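Long-range contact in laccase (Uncultured bacterium, PDB 4F7K), which probably oxidises phenolic and related substrates with molecular oxygen as electron acceptor, as a laccase of the multicopper oxidase family: residues E202-K207 with A243-V248. Sequence-based numbering, arbitrary orientation.
Sequences EGVEGK and APIGFV
Val204 holds CG1 anti to its carbonyl carbon (chi1 -65°), and Ile245 holds its own CG1 in the same way (chi1 -55°). These torsions place Val204 CG1 and Ile245 CG1 3.6 Å apart. The side chains cross at about a right angle. Val204 CG1 does all the touching on its side. It also meets Ile245 CG2 at 3.6 Å, and Ile245 CD1 lies nearly as close. Both residues are buried. Val204 also packs on Ala237 and Phe222, and Ile245 on Val239, Val178 and Ile261. An alanine in place of Ile245 would probably open a gap beside Val204 CG1, which would lose the three carbons it rests on.

The backbones join at Glu202 and Gly246, an antiparallel hydrogen-bonded pair. Glu202 N donates to Gly246 O at 2.7 Å. In return Gly246 N donates to Glu202 O at 3.0 Å. Ile245 CA adds a CA-H...O contact to the same Glu202 O at 3.4 Å. That oxygen is therefore approached by two neighbouring residues.

Beyond CG the Glu202 chain is extended. Its side chain runs obliquely across that of Val248, with Glu202 OE2 3.6 Å from Val248 CG2. Glu202 OE1 makes a weak hydrogen bond to a glycerol that was probably introduced during crystallisation.

Gly203 turns the chain with a positive phi of 82°. A CB on it would come tight against Pro244 O. After this turn, strand 204-211 pairs with strand 232-239 in another sheet, while strand 197-202 pairs with strand 245-249. The chain thus passes from one sheet to the other at Gly203, and Val204 and Ile245 meet between them. This is characteristic of the beta-sandwich of a cupredoxin-like domain, the building unit of multicopper oxidases.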
loop_
_atom_site.group_PDB
_atom_site.type_symbol
_atom_site.label_atom_id
_atom_site.label_comp_id
_atom_site.label_asym_id
_atom_site.label_seq_id
_atom_site.Cartn_x
_atom_site.Cartn_y
_atom_site.Cartn_z
ATOM N N GLU A 202 -10.534 -17.310 -0.214
ATOM C CA GLU A 202 -11.369 -18.505 0.000
ATOM C C GLU A 202 -12.186 -18.413 1.277
ATOM O O GLU A 202 -11.777 -17.743 2.221
ATOM C CB GLU A 202 -10.514 -19.763 -0.006
ATOM C CG GLU A 202 -9.897 -20.021 -1.378
ATOM C CD GLU A 202 -9.088 -21.279 -1.438
ATOM O OE1 GLU A 202 -9.040 -22.032 -0.438
ATOM O OE2 GLU A 202 -8.494 -21.513 -2.506
ATOM N N GLY A 203 -13.364 -19.052 1.273
ATOM C CA GLY A 203 -14.244 -19.115 2.453
ATOM C C GLY A 203 -15.121 -17.902 2.688
ATOM O O GLY A 203 -15.797 -17.813 3.703
ATOM N N VAL A 204 -15.104 -16.958 1.758
ATOM C CA VAL A 204 -15.917 -15.763 1.891
ATOM C C VAL A 204 -16.560 -15.433 0.566
ATOM O O VAL A 204 -16.087 -15.867 -0.489
ATOM C CB VAL A 204 -15.122 -14.498 2.355
ATOM C CG1 VAL A 204 -14.575 -14.674 3.751
ATOM C CG2 VAL A 204 -14.032 -14.148 1.358
ATOM N N GLU A 205 -17.618 -14.629 0.637
ATOM C CA GLU A 205 -18.331 -14.168 -0.547
ATOM C C GLU A 205 -18.683 -12.690 -0.419
ATOM O O GLU A 205 -19.280 -12.257 0.575
ATOM C CB GLU A 205 -19.612 -14.990 -0.766
ATOM C CG GLU A 205 -20.139 -14.952 -2.192
ATOM C CD GLU A 205 -21.212 -15.994 -2.449
ATOM O OE1 GLU A 205 -22.186 -16.062 -1.667
ATOM O OE2 GLU A 205 -21.082 -16.739 -3.444
ATOM N N GLY A 206 -18.323 -11.930 -1.443
ATOM C CA GLY A 206 -18.580 -10.503 -1.459
ATOM C C GLY A 206 -17.823 -9.867 -2.595
ATOM O O GLY A 206 -17.670 -10.486 -3.655
ATOM N N LYS A 207 -17.316 -8.653 -2.365
ATOM C CA LYS A 207 -16.851 -7.799 -3.458
ATOM C C LYS A 207 -15.735 -6.838 -3.093
ATOM O O LYS A 207 -15.703 -6.300 -1.982
ATOM C CB LYS A 207 -18.014 -6.949 -4.000
ATOM C CG LYS A 207 -19.276 -7.696 -4.385
ATOM C CD LYS A 207 -19.154 -8.451 -5.707
ATOM C CE LYS A 207 -20.417 -9.340 -5.915
ATOM N NZ LYS A 207 -20.175 -10.747 -5.404
ATOM N N ALA A 243 -14.775 -23.369 7.469
ATOM C CA ALA A 243 -13.350 -23.419 7.185
ATOM C C ALA A 243 -12.809 -22.021 7.425
ATOM O O ALA A 243 -13.560 -21.054 7.327
ATOM C CB ALA A 243 -13.072 -23.870 5.726
ATOM N N PRO A 244 -11.514 -21.910 7.757
ATOM C CA PRO A 244 -10.957 -20.572 7.919
ATOM C C PRO A 244 -11.082 -19.795 6.618
ATOM O O PRO A 244 -11.160 -20.396 5.536
ATOM C CB PRO A 244 -9.486 -20.848 8.236
ATOM C CG PRO A 244 -9.457 -22.260 8.734
ATOM C CD PRO A 244 -10.476 -22.950 7.893
ATOM N N ILE A 245 -11.139 -18.476 6.719
ATOM C CA ILE A 245 -10.957 -17.629 5.556
ATOM C C ILE A 245 -9.497 -17.795 5.115
ATOM O O ILE A 245 -8.601 -17.788 5.962
ATOM C CB ILE A 245 -11.256 -16.170 5.889
ATOM C CG1 ILE A 245 -12.656 -16.051 6.496
ATOM C CG2 ILE A 245 -11.099 -15.307 4.646
ATOM C CD1 ILE A 245 -12.965 -14.694 7.100
ATOM N N GLY A 246 -9.275 -17.990 3.811
ATOM C CA GLY A 246 -7.923 -18.252 3.274
ATOM C C GLY A 246 -7.536 -17.243 2.209
ATOM O O GLY A 246 -8.388 -16.838 1.393
ATOM N N PHE A 247 -6.269 -16.823 2.252
ATOM C CA PHE A 247 -5.659 -15.939 1.271
ATOM C C PHE A 247 -4.650 -16.742 0.443
ATOM O O PHE A 247 -3.580 -17.163 0.943
ATOM C CB PHE A 247 -4.970 -14.758 1.982
ATOM C CG PHE A 247 -5.931 -13.868 2.732
ATOM C CD1 PHE A 247 -6.594 -12.842 2.078
ATOM C CD2 PHE A 247 -6.213 -14.100 4.081
ATOM C CE1 PHE A 247 -7.502 -12.023 2.767
ATOM C CE2 PHE A 247 -7.134 -13.293 4.772
ATOM C CZ PHE A 247 -7.785 -12.260 4.101
ATOM N N VAL A 248 -4.986 -16.959 -0.819
ATOM C CA VAL A 248 -4.241 -17.880 -1.639
ATOM C C VAL A 248 -3.483 -17.211 -2.779
ATOM O O VAL A 248 -3.989 -16.339 -3.448
ATOM C CB VAL A 248 -5.140 -19.062 -2.136
ATOM C CG1 VAL A 248 -4.372 -19.994 -3.079
ATOM C CG2 VAL A 248 -5.635 -19.871 -0.948
#